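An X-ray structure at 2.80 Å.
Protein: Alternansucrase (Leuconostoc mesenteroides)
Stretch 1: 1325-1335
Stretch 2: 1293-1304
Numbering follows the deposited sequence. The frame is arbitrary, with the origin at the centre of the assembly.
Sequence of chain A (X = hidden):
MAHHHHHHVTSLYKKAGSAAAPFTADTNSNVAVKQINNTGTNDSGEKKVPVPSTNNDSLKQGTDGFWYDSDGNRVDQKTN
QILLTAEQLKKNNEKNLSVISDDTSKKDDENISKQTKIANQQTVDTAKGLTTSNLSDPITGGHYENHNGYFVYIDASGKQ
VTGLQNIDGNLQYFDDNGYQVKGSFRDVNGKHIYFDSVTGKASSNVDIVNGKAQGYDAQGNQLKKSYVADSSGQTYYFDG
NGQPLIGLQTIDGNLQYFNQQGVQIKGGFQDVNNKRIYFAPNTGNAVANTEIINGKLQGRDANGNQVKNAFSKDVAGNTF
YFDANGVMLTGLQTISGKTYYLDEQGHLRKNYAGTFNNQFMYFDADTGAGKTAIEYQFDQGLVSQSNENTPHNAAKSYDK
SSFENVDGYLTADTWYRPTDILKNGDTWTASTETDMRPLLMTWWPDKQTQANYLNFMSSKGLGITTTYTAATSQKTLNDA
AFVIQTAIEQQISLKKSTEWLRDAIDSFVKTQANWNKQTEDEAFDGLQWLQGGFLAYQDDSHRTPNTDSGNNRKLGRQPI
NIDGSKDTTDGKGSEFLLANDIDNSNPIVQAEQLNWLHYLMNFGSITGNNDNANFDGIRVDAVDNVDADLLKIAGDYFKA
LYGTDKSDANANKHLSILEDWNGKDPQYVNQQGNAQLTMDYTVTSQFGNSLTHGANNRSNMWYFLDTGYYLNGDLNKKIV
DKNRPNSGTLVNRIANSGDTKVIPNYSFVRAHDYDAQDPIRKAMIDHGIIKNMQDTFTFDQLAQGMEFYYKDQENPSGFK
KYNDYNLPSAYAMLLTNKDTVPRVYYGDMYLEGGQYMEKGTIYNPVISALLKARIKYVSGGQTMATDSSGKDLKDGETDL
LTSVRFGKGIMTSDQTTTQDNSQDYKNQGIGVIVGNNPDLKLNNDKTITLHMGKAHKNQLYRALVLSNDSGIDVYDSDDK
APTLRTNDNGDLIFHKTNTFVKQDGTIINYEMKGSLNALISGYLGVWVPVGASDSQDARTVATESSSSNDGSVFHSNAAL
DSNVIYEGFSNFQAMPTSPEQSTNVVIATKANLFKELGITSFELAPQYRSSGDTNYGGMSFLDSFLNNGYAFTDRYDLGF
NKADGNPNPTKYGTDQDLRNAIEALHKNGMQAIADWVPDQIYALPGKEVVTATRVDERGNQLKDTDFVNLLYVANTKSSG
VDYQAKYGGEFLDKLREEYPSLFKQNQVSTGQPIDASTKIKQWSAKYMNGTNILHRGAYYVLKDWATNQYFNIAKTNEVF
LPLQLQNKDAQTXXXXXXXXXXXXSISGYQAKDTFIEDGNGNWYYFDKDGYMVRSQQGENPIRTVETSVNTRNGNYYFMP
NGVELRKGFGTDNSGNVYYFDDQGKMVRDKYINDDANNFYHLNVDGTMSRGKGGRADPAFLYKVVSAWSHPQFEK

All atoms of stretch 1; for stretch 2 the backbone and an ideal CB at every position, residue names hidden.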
ATOM      1  N   TYR A1325     -21.164  26.056 -21.303  1.00 38.42           N
ATOM      2  CA  TYR A1325     -22.112  24.953 -21.373  1.00 37.24           C
ATOM      3  C   TYR A1325     -23.125  25.184 -22.509  1.00 38.41           C
ATOM      4  O   TYR A1325     -23.728  26.246 -22.614  1.00 36.96           O
ATOM      5  CB  TYR A1325     -22.856  24.795 -20.048  1.00 36.30           C
ATOM      6  CG  TYR A1325     -23.887  23.727 -20.128  1.00 36.49           C
ATOM      7  CD1 TYR A1325     -23.523  22.395 -20.288  1.00 38.00           C
ATOM      8  CD2 TYR A1325     -25.227  24.025 -20.101  1.00 36.40           C
ATOM      9  CE1 TYR A1325     -24.476  21.406 -20.417  1.00 37.28           C
ATOM     10  CE2 TYR A1325     -26.179  23.036 -20.224  1.00 35.37           C
ATOM     11  CZ  TYR A1325     -25.794  21.742 -20.391  1.00 36.38           C
ATOM     12  OH  TYR A1325     -26.735  20.751 -20.485  1.00 42.65           O
ATOM     13  N   PHE A1326     -23.292  24.170 -23.350  1.00 38.21           N
ATOM     14  CA  PHE A1326     -24.250  24.203 -24.430  1.00 40.17           C
ATOM     15  C   PHE A1326     -25.422  23.295 -24.091  1.00 42.66           C
ATOM     16  O   PHE A1326     -25.226  22.101 -23.831  1.00 45.64           O
ATOM     17  CB  PHE A1326     -23.585  23.765 -25.762  1.00 40.58           C
ATOM     18  CG  PHE A1326     -22.623  24.776 -26.299  1.00 40.07           C
ATOM     19  CD1 PHE A1326     -21.377  24.908 -25.749  1.00 39.42           C
ATOM     20  CD2 PHE A1326     -22.981  25.625 -27.326  1.00 40.09           C
ATOM     21  CE1 PHE A1326     -20.495  25.855 -26.219  1.00 39.87           C
ATOM     22  CE2 PHE A1326     -22.102  26.573 -27.801  1.00 38.99           C
ATOM     23  CZ  PHE A1326     -20.858  26.693 -27.247  1.00 38.41           C
ATOM     24  N   ASP A1327     -26.631  23.859 -24.134  1.00 43.66           N
ATOM     25  CA  ASP A1327     -27.857  23.146 -23.748  1.00 44.43           C
ATOM     26  C   ASP A1327     -28.292  22.088 -24.758  1.00 45.99           C
ATOM     27  O   ASP A1327     -27.657  21.903 -25.804  1.00 45.48           O
ATOM     28  CB  ASP A1327     -28.990  24.146 -23.441  1.00 46.74           C
ATOM     29  CG  ASP A1327     -29.427  24.986 -24.653  1.00 50.11           C
ATOM     30  OD1 ASP A1327     -29.360  24.493 -25.800  1.00 51.82           O
ATOM     31  OD2 ASP A1327     -29.866  26.145 -24.456  1.00 50.69           O
ATOM     32  N   LYS A1328     -29.374  21.392 -24.437  1.00 51.51           N
ATOM     33  CA  LYS A1328     -29.928  20.383 -25.326  1.00 56.81           C
ATOM     34  C   LYS A1328     -30.212  20.914 -26.723  1.00 52.77           C
ATOM     35  O   LYS A1328     -30.006  20.205 -27.708  1.00 55.07           O
ATOM     36  CB  LYS A1328     -31.220  19.849 -24.742  1.00 66.06           C
ATOM     37  CG  LYS A1328     -31.122  19.007 -23.474  1.00 76.94           C
ATOM     38  CD  LYS A1328     -32.522  18.639 -22.976  1.00 90.16           C
ATOM     39  CE  LYS A1328     -33.508  19.831 -22.937  1.00 91.97           C
ATOM     40  NZ  LYS A1328     -34.859  19.468 -22.439  1.00 89.35           N
ATOM     41  N   ASP A1329     -30.648  22.164 -26.816  1.00 51.08           N
ATOM     42  CA  ASP A1329     -30.964  22.793 -28.121  1.00 52.68           C
ATOM     43  C   ASP A1329     -29.754  23.188 -28.964  1.00 49.64           C
ATOM     44  O   ASP A1329     -29.891  23.491 -30.134  1.00 53.79           O
ATOM     45  CB  ASP A1329     -31.873  24.009 -27.898  1.00 55.80           C
ATOM     46  CG  ASP A1329     -33.247  23.617 -27.333  1.00 56.74           C
ATOM     47  OD1 ASP A1329     -33.688  22.476 -27.556  1.00 55.42           O
ATOM     48  OD2 ASP A1329     -33.887  24.445 -26.666  1.00 61.83           O
ATOM     49  N   GLY A1330     -28.574  23.174 -28.357  1.00 46.61           N
ATOM     50  CA  GLY A1330     -27.318  23.431 -29.046  1.00 41.86           C
ATOM     51  C   GLY A1330     -26.828  24.852 -28.860  1.00 41.60           C
ATOM     52  O   GLY A1330     -25.990  25.321 -29.631  1.00 40.38           O
ATOM     53  N   TYR A1331     -27.325  25.532 -27.827  1.00 40.84           N
ATOM     54  CA  TYR A1331     -27.025  26.941 -27.607  1.00 42.55           C
ATOM     55  C   TYR A1331     -26.289  27.163 -26.298  1.00 41.51           C
ATOM     56  O   TYR A1331     -26.674  26.633 -25.274  1.00 45.23           O
ATOM     57  CB  TYR A1331     -28.319  27.785 -27.628  1.00 44.04           C
ATOM     58  CG  TYR A1331     -28.868  28.011 -29.021  1.00 46.31           C
ATOM     59  CD1 TYR A1331     -28.193  28.809 -29.923  1.00 48.80           C
ATOM     60  CD2 TYR A1331     -30.048  27.398 -29.447  1.00 47.77           C
ATOM     61  CE1 TYR A1331     -28.680  29.015 -31.194  1.00 50.39           C
ATOM     62  CE2 TYR A1331     -30.530  27.590 -30.727  1.00 48.77           C
ATOM     63  CZ  TYR A1331     -29.842  28.395 -31.587  1.00 51.76           C
ATOM     64  OH  TYR A1331     -30.312  28.605 -32.861  1.00 59.50           O
ATOM     65  N   MET A1332     -25.233  27.951 -26.357  1.00 40.70           N
ATOM     66  CA  MET A1332     -24.491  28.379 -25.189  1.00 40.86           C
ATOM     67  C   MET A1332     -25.430  29.023 -24.190  1.00 41.81           C
ATOM     68  O   MET A1332     -26.317  29.783 -24.568  1.00 47.68           O
ATOM     69  CB  MET A1332     -23.424  29.390 -25.633  1.00 39.90           C
ATOM     70  CG  MET A1332     -22.594  29.999 -24.543  1.00 41.06           C
ATOM     71  SD  MET A1332     -21.492  31.285 -25.151  1.00 44.94           S
ATOM     72  CE  MET A1332     -20.369  30.304 -26.130  1.00 42.88           C
ATOM     73  N   VAL A1333     -25.237  28.720 -22.916  1.00 40.71           N
ATOM     74  CA  VAL A1333     -26.025  29.332 -21.845  1.00 41.53           C
ATOM     75  C   VAL A1333     -25.340  30.616 -21.438  1.00 43.02           C
ATOM     76  O   VAL A1333     -24.121  30.630 -21.232  1.00 45.52           O
ATOM     77  CB  VAL A1333     -26.134  28.390 -20.617  1.00 41.78           C
ATOM     78  CG1 VAL A1333     -26.642  29.118 -19.381  1.00 40.26           C
ATOM     79  CG2 VAL A1333     -27.020  27.185 -20.958  1.00 41.03           C
ATOM     80  N   ARG A1334     -26.122  31.685 -21.312  1.00 44.46           N
ATOM     81  CA  ARG A1334     -25.597  33.013 -21.013  1.00 46.60           C
ATOM     82  C   ARG A1334     -26.574  33.763 -20.131  1.00 48.20           C
ATOM     83  O   ARG A1334     -27.768  33.639 -20.306  1.00 53.48           O
ATOM     84  CB  ARG A1334     -25.418  33.800 -22.324  1.00 50.16           C
ATOM     85  CG  ARG A1334     -24.558  33.115 -23.390  1.00 52.00           C
ATOM     86  CD  ARG A1334     -24.392  33.964 -24.643  1.00 52.70           C
ATOM     87  NE  ARG A1334     -25.649  34.037 -25.374  1.00 51.46           N
ATOM     88  CZ  ARG A1334     -26.221  35.147 -25.817  1.00 47.16           C
ATOM     89  NH1 ARG A1334     -25.645  36.335 -25.659  1.00 47.26           N
ATOM     90  NH2 ARG A1334     -27.384  35.050 -26.436  1.00 46.38           N
ATOM     91  N   SER A1335     -26.079  34.586 -19.223  1.00 51.52           N
ATOM     92  CA  SER A1335     -26.969  35.335 -18.340  1.00 54.16           C
ATOM     93  C   SER A1335     -27.568  36.524 -19.061  1.00 59.93           C
ATOM     94  O   SER A1335     -26.900  37.215 -19.838  1.00 63.64           O
ATOM     95  CB  SER A1335     -26.242  35.776 -17.063  1.00 52.97           C
ATOM     96  OG  SER A1335     -25.230  36.740 -17.324  1.00 54.08           O
ATOM     97  N   UNK A1293     -15.802  25.813 -34.729  1.00 40.58           N
ATOM     98  CA  UNK A1293     -15.732  27.120 -34.143  1.00 39.98           C
ATOM     99  C   UNK A1293     -17.045  27.527 -33.557  1.00 42.89           C
ATOM    100  O   UNK A1293     -18.047  26.778 -33.625  1.00 46.00           O
ATOM    101  CB  UNK A1293     -15.274  28.149 -35.178  1.00 39.98           C
ATOM    102  N   UNK A1294     -17.051  28.733 -33.003  1.00 41.28           N
ATOM    103  CA  UNK A1294     -18.223  29.327 -32.432  1.00 42.21           C
ATOM    104  C   UNK A1294     -18.892  30.220 -33.485  1.00 42.61           C
ATOM    105  O   UNK A1294     -18.246  31.063 -34.077  1.00 42.04           O
ATOM    106  CB  UNK A1294     -17.868  30.117 -31.171  1.00 42.21           C
ATOM    107  N   UNK A1295     -20.197  30.057 -33.671  1.00 42.42           N
ATOM    108  CA  UNK A1295     -20.942  30.898 -34.599  1.00 41.16           C
ATOM    109  C   UNK A1295     -22.187  31.421 -33.905  1.00 41.39           C
ATOM    110  O   UNK A1295     -22.931  30.663 -33.337  1.00 43.73           O
ATOM    111  CB  UNK A1295     -21.310  30.128 -35.869  1.00 41.16           C
ATOM    112  N   UNK A1296     -22.411  32.722 -33.968  1.00 42.71           N
ATOM    113  CA  UNK A1296     -23.610  33.341 -33.419  1.00 41.67           C
ATOM    114  C   UNK A1296     -24.737  33.267 -34.421  1.00 44.29           C
ATOM    115  O   UNK A1296     -24.519  33.279 -35.635  1.00 43.88           O
ATOM    116  CB  UNK A1296     -23.344  34.795 -33.023  1.00 41.67           C
ATOM    117  N   UNK A1297     -25.959  33.213 -33.895  1.00 47.15           N
ATOM    118  CA  UNK A1297     -27.174  33.456 -34.689  1.00 46.92           C
ATOM    119  C   UNK A1297     -28.196  34.283 -33.857  1.00 47.90           C
ATOM    120  O   UNK A1297     -27.903  34.708 -32.736  1.00 48.09           O
ATOM    121  CB  UNK A1297     -27.792  32.129 -35.134  1.00 46.92           C
ATOM    122  N   UNK A1298     -29.362  34.540 -34.416  1.00 48.49           N
ATOM    123  CA  UNK A1298     -30.325  35.385 -33.750  1.00 48.26           C
ATOM    124  C   UNK A1298     -30.715  34.823 -32.396  1.00 47.10           C
ATOM    125  O   UNK A1298     -30.929  35.584 -31.458  1.00 43.36           O
ATOM    126  CB  UNK A1298     -31.567  35.563 -34.626  1.00 48.26           C
ATOM    127  N   UNK A1299     -30.796  33.505 -32.295  1.00 48.37           N
ATOM    128  CA  UNK A1299     -31.139  32.849 -31.020  1.00 52.85           C
ATOM    129  C   UNK A1299     -29.990  32.805 -29.996  1.00 53.93           C
ATOM    130  O   UNK A1299     -30.228  32.990 -28.807  1.00 59.07           O
ATOM    131  CB  UNK A1299     -31.604  31.419 -31.302  1.00 52.85           C
ATOM    132  N   UNK A1300     -28.762  32.567 -30.447  1.00 51.33           N
ATOM    133  CA  UNK A1300     -27.644  32.470 -29.530  1.00 47.28           C
ATOM    134  C   UNK A1300     -26.366  31.960 -30.167  1.00 47.08           C
ATOM    135  O   UNK A1300     -26.241  31.940 -31.392  1.00 49.52           O
ATOM    136  CB  UNK A1300     -28.023  31.559 -28.361  1.00 47.28           C
ATOM    137  N   UNK A1301     -25.415  31.516 -29.345  1.00 43.22           N
ATOM    138  CA  UNK A1301     -24.120  31.037 -29.843  1.00 39.72           C
ATOM    139  C   UNK A1301     -24.070  29.522 -29.929  1.00 38.19           C
ATOM    140  O   UNK A1301     -24.555  28.831 -29.046  1.00 42.36           O
ATOM    141  CB  UNK A1301     -22.988  31.537 -28.944  1.00 39.72           C
ATOM    142  N   UNK A1302     -23.526  29.020 -31.023  1.00 37.73           N
ATOM    143  CA  UNK A1302     -23.358  27.591 -31.251  1.00 39.80           C
ATOM    144  C   UNK A1302     -21.872  27.283 -31.360  1.00 40.44           C
ATOM    145  O   UNK A1302     -21.070  28.190 -31.607  1.00 39.92           O
ATOM    146  CB  UNK A1302     -24.104  27.140 -32.508  1.00 39.80           C
ATOM    147  N   UNK A1303     -21.503  26.013 -31.204  1.00 38.86           N
ATOM    148  CA  UNK A1303     -20.112  25.602 -31.380  1.00 39.78           C
ATOM    149  C   UNK A1303     -20.014  24.291 -32.117  1.00 39.21           C
ATOM    150  O   UNK A1303     -20.828  23.411 -31.900  1.00 40.47           O
ATOM    151  CB  UNK A1303     -19.408  25.489 -30.026  1.00 39.78           C
ATOM    152  N   UNK A1304     -19.031  24.181 -33.004  1.00 39.52           N
ATOM    153  CA  UNK A1304     -18.788  22.955 -33.737  1.00 41.25           C
ATOM    154  C   UNK A1304     -17.366  22.466 -33.434  1.00 43.75           C
ATOM    155  O   UNK A1304     -16.408  23.239 -33.509  1.00 44.52           O
ATOM    156  CB  UNK A1304     -18.990  23.170 -35.238  1.00 41.25           C
TER

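Position 1293 has no atom of stretch 1 near its CB. Its phi of 137° favours glycine, and it is Gly1293.

At 1294 the CB points sideways and is out of reach of stretch 1. A long side chain could still reach the apolar ends of Phe1326 and Met1332, so a large apolar residue suits. It is Phe1294. Its CE2 lies 4.1 Å from Phe1326 CZ, at the edge of that ring, and its CD2 lies 4.0 Å from Met1332 CE.

Positions 1295 and 1296 are extended, and stretch 1 sets no demand on either. They are Ile1295 and Ser1296.

At 1297 the CB points sideways, 4.9 Å from Tyr1331 OH. An acceptor such as Asp, Asn, Glu or Gln could answer the hydroxyl. It is Asp1297, and Tyr1331 OH donates to its OD2 at 2.8 Å. Its OD1 accepts from the backbone N of 1300 at 2.9 Å, which ties down the loop.

Position 1298 points away, so many residues would fit. It is Ala1298.

At 1299 the CB points toward stretch 1 and stands 3.5 Å from Tyr1331 OH. A small side chain, or one that turns aside, suits. It is Ser1299. Its N makes a weak hydrogen bond to Asp1297 OD1, at 2.7 Å.

At 1300 an ideal CB would sit 3.2 Å from Tyr1331 CD1, which is tight. The backbone, with phi 170° and psi -163°, is fully extended. Glycine fits best, and it is Gly1300.

At 1301 the CB is 4.0 Å from Met1332 CB, so a medium apolar side chain suits. It is Val1301. Its CG1 packs 3.8 Å from Met1332 CE. Its O accepts from Met1332 N at 2.9 Å, a nearly straight bond. Water 1 accepts from Val1301 N and Arg1334 NE and donates to Met1332 O.

At 1302 the CB points sideways, 3.9 Å from Gly1330 O, and the Tyr1331 ring is near. A long side chain with an aliphatic stem suits, such as Lys, Arg or Gln. It is Lys1302. Its CG lies 3.7 Å from both Gly1330 O and Tyr1331 CE1. Its NZ forms a long salt bridge, 4.0 Å, with Asp1297 OD2.

At 1303 the CB points toward stretch 1, 3.4 Å from Phe1326 CZ. A side chain that turns away beyond CB suits, including an aromatic. It is Tyr1303, whose end leads away. Water 2 links Tyr1303 N to Gly1330 O.

Position 1304 is out of reach and unconstrained by stretch 1. It is Tyr1304.

Stretch 2 1293-1304: GFISDASGVKYY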
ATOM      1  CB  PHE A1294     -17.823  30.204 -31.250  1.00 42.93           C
ATOM      2  CG  PHE A1294     -17.129  29.480 -30.157  1.00 43.21           C
ATOM      3  CD1 PHE A1294     -15.791  29.231 -30.236  1.00 45.20           C
ATOM      4  CD2 PHE A1294     -17.810  29.081 -28.997  1.00 43.78           C
ATOM      5  CE1 PHE A1294     -15.139  28.568 -29.204  1.00 43.81           C
ATOM      6  CE2 PHE A1294     -17.158  28.420 -27.967  1.00 41.40           C
ATOM      7  CZ  PHE A1294     -15.824  28.160 -28.079  1.00 40.69           C
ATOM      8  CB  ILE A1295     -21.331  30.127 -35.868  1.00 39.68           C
ATOM      9  CG1 ILE A1295     -21.903  31.110 -36.914  1.00 39.67           C
ATOM     10  CG2 ILE A1295     -22.252  28.952 -35.534  1.00 39.30           C
ATOM     11  CD1 ILE A1295     -22.206  30.487 -38.261  1.00 39.84           C
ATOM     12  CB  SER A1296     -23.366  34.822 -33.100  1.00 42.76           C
ATOM     13  OG  SER A1296     -22.911  35.023 -31.776  1.00 42.88           O
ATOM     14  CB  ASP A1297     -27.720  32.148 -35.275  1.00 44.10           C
ATOM     15  CG  ASP A1297     -28.448  31.276 -34.256  1.00 46.03           C
ATOM     16  OD1 ASP A1297     -28.903  31.786 -33.200  1.00 47.79           O
ATOM     17  OD2 ASP A1297     -28.609  30.048 -34.518  1.00 42.18           O
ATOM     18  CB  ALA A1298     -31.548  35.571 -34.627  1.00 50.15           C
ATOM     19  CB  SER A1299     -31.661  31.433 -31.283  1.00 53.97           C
ATOM     20  OG  SER A1299     -32.854  31.492 -32.056  1.00 55.14           O
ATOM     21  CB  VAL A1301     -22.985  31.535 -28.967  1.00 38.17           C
ATOM     22  CG1 VAL A1301     -21.642  31.230 -29.593  1.00 39.60           C
ATOM     23  CG2 VAL A1301     -23.114  33.029 -28.758  1.00 39.06           C
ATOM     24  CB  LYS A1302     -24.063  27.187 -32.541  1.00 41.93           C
ATOM     25  CG  LYS A1302     -25.555  27.498 -32.534  1.00 45.25           C
ATOM     26  CD  LYS A1302     -26.279  26.963 -33.750  1.00 46.91           C
ATOM     27  CE  LYS A1302     -25.839  27.684 -35.012  1.00 49.52           C
ATOM     28  NZ  LYS A1302     -26.551  27.051 -36.140  1.00 54.15           N
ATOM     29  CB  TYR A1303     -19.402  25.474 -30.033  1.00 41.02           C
ATOM     30  CG  TYR A1303     -18.007  24.894 -30.147  1.00 39.82           C
ATOM     31  CD1 TYR A1303     -16.913  25.695 -30.444  1.00 41.10           C
ATOM     32  CD2 TYR A1303     -17.790  23.547 -29.960  1.00 38.31           C
ATOM     33  CE1 TYR A1303     -15.642  25.147 -30.576  1.00 41.25           C
ATOM     34  CE2 TYR A1303     -16.538  23.003 -30.068  1.00 37.53           C
ATOM     35  CZ  TYR A1303     -15.469  23.789 -30.375  1.00 38.67           C
ATOM     36  OH  TYR A1303     -14.225  23.213 -30.439  1.00 37.14           O
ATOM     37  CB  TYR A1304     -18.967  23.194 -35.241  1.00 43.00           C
ATOM     38  CG  TYR A1304     -20.400  23.307 -35.660  1.00 43.03           C
ATOM     39  CD1 TYR A1304     -21.129  24.484 -35.458  1.00 44.12           C
ATOM     40  CD2 TYR A1304     -21.037  22.245 -36.268  1.00 43.72           C
ATOM     41  CE1 TYR A1304     -22.459  24.577 -35.842  1.00 45.45           C
ATOM     42  CE2 TYR A1304     -22.358  22.332 -36.662  1.00 45.36           C
ATOM     43  CZ  TYR A1304     -23.058  23.486 -36.449  1.00 45.53           C
ATOM     44  OH  TYR A1304     -24.365  23.502 -36.837  1.00 46.37           O
TER
HETATM   45  O   HOH W   1     -26.590  31.647 -26.731  1.00 48.81           O
HETATM   46  O   HOH W   2     -23.814  24.108 -30.460  1.00 37.56           O
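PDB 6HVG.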